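Local atomic coordinates of ThiJ/pfpI family protein (Bacillus anthracis, PDB entry 3EFE), a protein that is of unknown function but belongs to the DJ-1/PfpI family, whose members share a flavodoxin-like alpha/beta fold and include proteases, chaperones and glyoxalases. Residues T15-D18 / W19-G22; T197-P200 / E201-F204. One frame throughout, in Å; residues are numbered along the deposited sequence.

The two contacts are both places where a loop turns into a helix, met in series along the chain. Contact 1 (15-18 with 19-22) starts helix 18-30, after the loop that follows strand 8-11, an inner strand of the mixed sheet; it is buried, and the second subunit packs on it. Contact 2 (197-200 with 201-204) turns helix 185-197 into helix 201-209 at the surface. The centres of contacts 1 and 2 are about 25 Å apart; the nearest atoms of contacts 1 and 2 are about 13 Å apart. Glu20 of contact 1 touches Cys112, which sits between strand 107-111 and helix 113-119 like the nucleophile-elbow cysteine of DJ-1/PfpI relatives, so contact 1 probably borders the family's active site; no such tie is seen for contact 2.

Contact 1: residues T15-D18 / W19-G22; sequences TMSD and WEYG
At the start of helix 18-30, where the loop after strand 8-11 turns into its first turn, Ser17 and Trp19 pack against each other. CB of Ser17 stands over one face of the indole, 3.8 Å from the centroid of its six-membered ring, a CH-pi contact; CG of Trp19 sits between its own backbone N and carbonyl carbon (chi1 73°), which turns the indole back beside Ser17. The turn is closed by Glu20 N, which donates to Ser17 O at 3.2 Å, from above the carbonyl plane. This loop-to-helix passage follows an inner strand of the flavodoxin-like sheet, between 43-47 and 77-80. The carboxylate of Glu20 packs along Ser17 CB (3.6 Å to OE1), while its OE1 accepts from Gly82 N and its side chain touches Cys112. The Tyr21 ring lies back along the chain, with Asp18 O over the centre of one face, and CE of Met16 comes within 3.4 Å of CE2 of Tyr21. The sulfur is farther off, an oblique Met-aromatic contact with SD 5.1 Å from the Tyr21 centroid. A water joins Asp18 OD1 and Tyr21 OH, 2.7 Å from each, and donates to the carboxylate. OD1 also bonds Thr55 OG1, and OD2 bonds Gly57 N, while Trp19 NE1 donates to Gly166 O and its ring meets that of Tyr23 of the second subunit at about 20° between planes.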
ATOM      1  N   THR D  15     -10.848  -3.098   8.751  1.00 36.91           N
ATOM      2  CA  THR D  15     -10.029  -4.262   8.473  1.00 36.65           C
ATOM      3  C   THR D  15      -9.463  -4.253   7.042  1.00 36.46           C
ATOM      4  O   THR D  15      -8.740  -5.167   6.685  1.00 35.11           O
ATOM      5  CB  THR D  15     -10.841  -5.619   8.717  1.00 37.14           C
ATOM      6  OG1 THR D  15     -10.845  -5.965  10.136  1.00 37.27           O
ATOM      7  CG2 THR D  15     -10.290  -6.705   7.952  1.00 34.74           C
ATOM      8  N   MET D  16      -9.788  -3.242   6.205  1.00 36.64           N
ATOM      9  CA  MET D  16      -9.295  -3.310   4.798  1.00 34.58           C
ATOM     10  C   MET D  16      -7.782  -3.405   4.794  1.00 33.91           C
ATOM     11  O   MET D  16      -7.073  -2.767   5.589  1.00 34.13           O
ATOM     12  CB  MET D  16      -9.830  -2.192   3.916  1.00 36.03           C
ATOM     13  CG  MET D  16      -9.595  -0.718   4.365  1.00 34.66           C
ATOM     14  SD  MET D  16     -10.338   0.510   3.342  1.00 29.52           S
ATOM     15  CE  MET D  16     -10.015  -0.126   1.931  1.00 24.93           C
ATOM     16  N   SER D  17      -7.304  -4.288   3.951  1.00 34.21           N
ATOM     17  CA  SER D  17      -5.859  -4.566   3.777  1.00 34.92           C
ATOM     18  C   SER D  17      -5.107  -3.462   2.974  1.00 34.66           C
ATOM     19  O   SER D  17      -5.286  -3.375   1.791  1.00 34.65           O
ATOM     20  CB  SER D  17      -5.748  -5.909   3.070  1.00 35.45           C
ATOM     21  OG  SER D  17      -6.348  -6.932   3.877  1.00 37.05           O
ATOM     22  N   ASP D  18      -4.244  -2.701   3.646  1.00 33.80           N
ATOM     23  CA  ASP D  18      -3.578  -1.498   3.134  1.00 34.56           C
ATOM     24  C   ASP D  18      -2.677  -1.709   1.941  1.00 34.15           C
ATOM     25  O   ASP D  18      -2.581  -0.832   1.057  1.00 33.46           O
ATOM     26  CB  ASP D  18      -2.697  -0.850   4.224  1.00 35.40           C
ATOM     27  CG  ASP D  18      -3.497  -0.500   5.507  1.00 35.18           C
ATOM     28  OD1 ASP D  18      -3.640   0.680   5.857  1.00 36.10           O
ATOM     29  OD2 ASP D  18      -3.981  -1.425   6.141  1.00 38.31           O
ATOM     30  N   TRP D  19      -2.029  -2.863   1.893  1.00 33.32           N
ATOM     31  CA  TRP D  19      -1.035  -3.081   0.875  1.00 33.33           C
ATOM     32  C   TRP D  19      -1.717  -3.366  -0.446  1.00 33.09           C
ATOM     33  O   TRP D  19      -1.079  -3.316  -1.469  1.00 32.67           O
ATOM     34  CB  TRP D  19      -0.052  -4.159   1.276  1.00 33.22           C
ATOM     35  CG  TRP D  19      -0.597  -5.466   1.225  1.00 34.12           C
ATOM     36  CD1 TRP D  19      -0.565  -6.308   0.169  1.00 32.47           C
ATOM     37  CD2 TRP D  19      -1.318  -6.123   2.252  1.00 35.26           C
ATOM     38  NE1 TRP D  19      -1.192  -7.419   0.463  1.00 32.06           N
ATOM     39  CE2 TRP D  19      -1.698  -7.347   1.735  1.00 32.58           C
ATOM     40  CE3 TRP D  19      -1.747  -5.752   3.545  1.00 35.25           C
ATOM     41  CZ2 TRP D  19      -2.437  -8.274   2.461  1.00 33.64           C
ATOM     42  CZ3 TRP D  19      -2.443  -6.659   4.277  1.00 35.02           C
ATOM     43  CH2 TRP D  19      -2.811  -7.910   3.728  1.00 35.74           C
ATOM     44  N   GLU D  20      -3.034  -3.591  -0.432  1.00 33.59           N
ATOM     45  CA  GLU D  20      -3.692  -4.225  -1.590  1.00 33.18           C
ATOM     46  C   GLU D  20      -4.171  -3.153  -2.602  1.00 33.17           C
ATOM     47  O   GLU D  20      -4.206  -3.406  -3.811  1.00 34.05           O
ATOM     48  CB  GLU D  20      -4.788  -5.178  -1.153  1.00 32.79           C
ATOM     49  CG  GLU D  20      -4.206  -6.457  -0.627  1.00 33.38           C
ATOM     50  CD  GLU D  20      -5.168  -7.411  -0.133  1.00 33.61           C
ATOM     51  OE1 GLU D  20      -6.399  -7.154  -0.217  1.00 30.31           O
ATOM     52  OE2 GLU D  20      -4.680  -8.487   0.323  1.00 39.86           O
ATOM     53  N   TYR D  21      -4.454  -1.960  -2.118  1.00 32.50           N
ATOM     54  CA  TYR D  21      -5.012  -0.850  -2.953  1.00 32.63           C
ATOM     55  C   TYR D  21      -4.081   0.325  -3.104  1.00 32.29           C
ATOM     56  O   TYR D  21      -4.374   1.161  -3.901  1.00 33.26           O
ATOM     57  CB  TYR D  21      -6.422  -0.353  -2.496  1.00 31.31           C
ATOM     58  CG  TYR D  21      -6.398   0.022  -1.086  1.00 33.50           C
ATOM     59  CD1 TYR D  21      -5.837   1.228  -0.680  1.00 34.97           C
ATOM     60  CD2 TYR D  21      -6.780  -0.903  -0.089  1.00 33.75           C
ATOM     61  CE1 TYR D  21      -5.713   1.517   0.660  1.00 35.80           C
ATOM     62  CE2 TYR D  21      -6.671  -0.585   1.221  1.00 31.61           C
ATOM     63  CZ  TYR D  21      -6.165   0.605   1.591  1.00 31.35           C
ATOM     64  OH  TYR D  21      -6.045   0.905   2.891  1.00 31.22           O
ATOM     65  N   GLY D  22      -2.932   0.337  -2.437  1.00 32.57           N
ATOM     66  CA  GLY D  22      -2.090   1.525  -2.338  1.00 32.44           C
ATOM     67  C   GLY D  22      -1.489   2.089  -3.623  1.00 31.93           C
ATOM     68  O   GLY D  22      -1.524   3.273  -3.845  1.00 32.48           O
TER
HETATM   69  O   HOH W   1      -4.197   2.517   3.917  1.00 32.89           O

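Contact 2: residues T197-P200 / E201-F204; sequences THKP and EYFF
Lys199 and Tyr202 meet at the first turn of helix 201-209, where Tyr202 N donates to Lys199 O at 3.3 Å (N-H...O angle 155°), from above the carbonyl plane. That carbonyl oxygen also lies near the plane of the tyrosine ring, at its edge, 3.4 Å from Tyr202 CD2, and Lys199 CB touches CD2 of Tyr202 at 3.7 Å. CG2 of Thr197 reaches the ring edge too, 3.5 Å from CE2 of Tyr202, the two side chains crossing at about a right angle. The next carbonyl, Pro200 O, takes two weak bonds: Phe203 N at 3.1 Å, well off straight at 134°, and Phe204 N at 3.4 Å but nearly straight at 168°. The chain of Lys199 bends at chi3 and chi4, bringing NZ alongside the Glu201 carboxylate, where it forms a weak salt bridge to OE2 at 3.4 Å. The side chains of Tyr202 and Phe203 touch Leu194 of helix 185-197, joining the two helices. His198 ND1 bonds weakly to Leu194 O, and NE2 weakly to Glu171 OE1 of the second subunit. Lys199 O thus takes one backbone bond and Pro200 O two weak ones, and the weak, exposed Lys199-Glu201 salt bridge probably adds little to them.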
ATOM      1  N   THR D 197      10.987  -4.827 -10.661  1.00 36.80           N
ATOM      2  CA  THR D 197      12.385  -5.187 -10.950  1.00 35.87           C
ATOM      3  C   THR D 197      13.373  -4.259 -10.283  1.00 35.79           C
ATOM      4  O   THR D 197      14.505  -4.629 -10.063  1.00 35.96           O
ATOM      5  CB  THR D 197      12.466  -5.143 -12.514  1.00 36.94           C
ATOM      6  OG1 THR D 197      12.059  -6.432 -13.037  1.00 35.31           O
ATOM      7  CG2 THR D 197      13.741  -4.642 -13.061  1.00 34.14           C
ATOM      8  N   HIS D 198      12.932  -3.033 -10.002  1.00 35.59           N
ATOM      9  CA  HIS D 198      13.763  -1.887  -9.534  1.00 36.87           C
ATOM     10  C   HIS D 198      14.909  -1.509 -10.433  1.00 36.16           C
ATOM     11  O   HIS D 198      15.813  -0.860  -9.969  1.00 35.80           O
ATOM     12  CB  HIS D 198      14.320  -2.074  -8.118  1.00 36.98           C
ATOM     13  CG  HIS D 198      13.334  -2.641  -7.157  1.00 35.55           C
ATOM     14  ND1 HIS D 198      11.988  -2.373  -7.240  1.00 30.34           N
ATOM     15  CD2 HIS D 198      13.498  -3.471  -6.107  1.00 36.54           C
ATOM     16  CE1 HIS D 198      11.355  -3.031  -6.303  1.00 33.79           C
ATOM     17  NE2 HIS D 198      12.244  -3.737  -5.624  1.00 40.50           N
ATOM     18  N   LYS D 199      14.892  -1.927 -11.700  1.00 37.15           N
ATOM     19  CA  LYS D 199      16.025  -1.651 -12.586  1.00 38.75           C
ATOM     20  C   LYS D 199      15.824  -0.238 -13.109  1.00 37.75           C
ATOM     21  O   LYS D 199      14.735   0.141 -13.452  1.00 37.23           O
ATOM     22  CB  LYS D 199      16.152  -2.672 -13.732  1.00 39.14           C
ATOM     23  CG  LYS D 199      16.547  -4.029 -13.267  1.00 44.10           C
ATOM     24  CD  LYS D 199      16.968  -4.995 -14.365  1.00 44.09           C
ATOM     25  CE  LYS D 199      18.456  -4.718 -14.807  1.00 50.19           C
ATOM     26  NZ  LYS D 199      18.633  -4.676 -16.382  1.00 52.27           N
ATOM     27  N   PRO D 200      16.874   0.555 -13.109  1.00 38.25           N
ATOM     28  CA  PRO D 200      16.735   1.957 -13.395  1.00 38.78           C
ATOM     29  C   PRO D 200      16.468   2.315 -14.853  1.00 38.58           C
ATOM     30  O   PRO D 200      16.082   3.433 -15.105  1.00 38.89           O
ATOM     31  CB  PRO D 200      18.080   2.548 -12.987  1.00 39.03           C
ATOM     32  CG  PRO D 200      18.989   1.417 -12.770  1.00 38.97           C
ATOM     33  CD  PRO D 200      18.260   0.161 -12.819  1.00 39.12           C
ATOM     34  N   GLU D 201      16.722   1.415 -15.792  1.00 38.38           N
ATOM     35  CA  GLU D 201      16.409   1.680 -17.185  1.00 38.31           C
ATOM     36  C   GLU D 201      14.946   2.045 -17.305  1.00 36.62           C
ATOM     37  O   GLU D 201      14.563   2.785 -18.174  1.00 35.62           O
ATOM     38  CB  GLU D 201      16.725   0.460 -18.054  1.00 38.99           C
ATOM     39  CG  GLU D 201      15.918  -0.791 -17.745  1.00 41.13           C
ATOM     40  CD  GLU D 201      16.353  -2.008 -18.553  1.00 43.75           C
ATOM     41  OE1 GLU D 201      17.041  -1.775 -19.585  1.00 50.82           O
ATOM     42  OE2 GLU D 201      16.077  -3.193 -18.123  1.00 51.38           O
ATOM     43  N   TYR D 202      14.141   1.492 -16.402  1.00 36.65           N
ATOM     44  CA  TYR D 202      12.676   1.605 -16.430  1.00 35.66           C
ATOM     45  C   TYR D 202      12.204   2.931 -15.867  1.00 34.18           C
ATOM     46  O   TYR D 202      11.126   3.381 -16.174  1.00 33.58           O
ATOM     47  CB  TYR D 202      12.036   0.465 -15.655  1.00 35.83           C
ATOM     48  CG  TYR D 202      12.303  -0.867 -16.256  1.00 34.86           C
ATOM     49  CD1 TYR D 202      11.834  -1.151 -17.525  1.00 36.03           C
ATOM     50  CD2 TYR D 202      13.000  -1.852 -15.562  1.00 33.95           C
ATOM     51  CE1 TYR D 202      12.050  -2.377 -18.119  1.00 37.67           C
ATOM     52  CE2 TYR D 202      13.244  -3.103 -16.143  1.00 37.01           C
ATOM     53  CZ  TYR D 202      12.766  -3.366 -17.438  1.00 39.17           C
ATOM     54  OH  TYR D 202      12.971  -4.568 -18.088  1.00 36.16           O
ATOM     55  N   PHE D 203      13.014   3.540 -15.026  1.00 33.54           N
ATOM     56  CA  PHE D 203      12.704   4.859 -14.525  1.00 33.62           C
ATOM     57  C   PHE D 203      12.892   5.868 -15.699  1.00 32.57           C
ATOM     58  O   PHE D 203      12.015   6.697 -15.978  1.00 31.40           O
ATOM     59  CB  PHE D 203      13.563   5.195 -13.271  1.00 34.18           C
ATOM     60  CG  PHE D 203      13.540   6.644 -12.936  1.00 34.78           C
ATOM     61  CD1 PHE D 203      12.453   7.177 -12.221  1.00 37.37           C
ATOM     62  CD2 PHE D 203      14.515   7.503 -13.445  1.00 34.43           C
ATOM     63  CE1 PHE D 203      12.408   8.512 -11.970  1.00 35.17           C
ATOM     64  CE2 PHE D 203      14.477   8.820 -13.197  1.00 33.24           C
ATOM     65  CZ  PHE D 203      13.411   9.344 -12.492  1.00 35.03           C
ATOM     66  N   PHE D 204      13.989   5.733 -16.430  1.00 31.87           N
ATOM     67  CA  PHE D 204      14.222   6.595 -17.621  1.00 33.04           C
ATOM     68  C   PHE D 204      13.229   6.373 -18.756  1.00 32.32           C
ATOM     69  O   PHE D 204      12.826   7.312 -19.406  1.00 32.69           O
ATOM     70  CB  PHE D 204      15.629   6.362 -18.130  1.00 34.43           C
ATOM     71  CG  PHE D 204      16.676   6.704 -17.126  1.00 34.36           C
ATOM     72  CD1 PHE D 204      16.917   8.013 -16.809  1.00 35.11           C
ATOM     73  CD2 PHE D 204      17.405   5.715 -16.506  1.00 35.54           C
ATOM     74  CE1 PHE D 204      17.889   8.347 -15.870  1.00 37.39           C
ATOM     75  CE2 PHE D 204      18.359   6.042 -15.548  1.00 36.57           C
ATOM     76  CZ  PHE D 204      18.590   7.359 -15.224  1.00 35.69           C
TER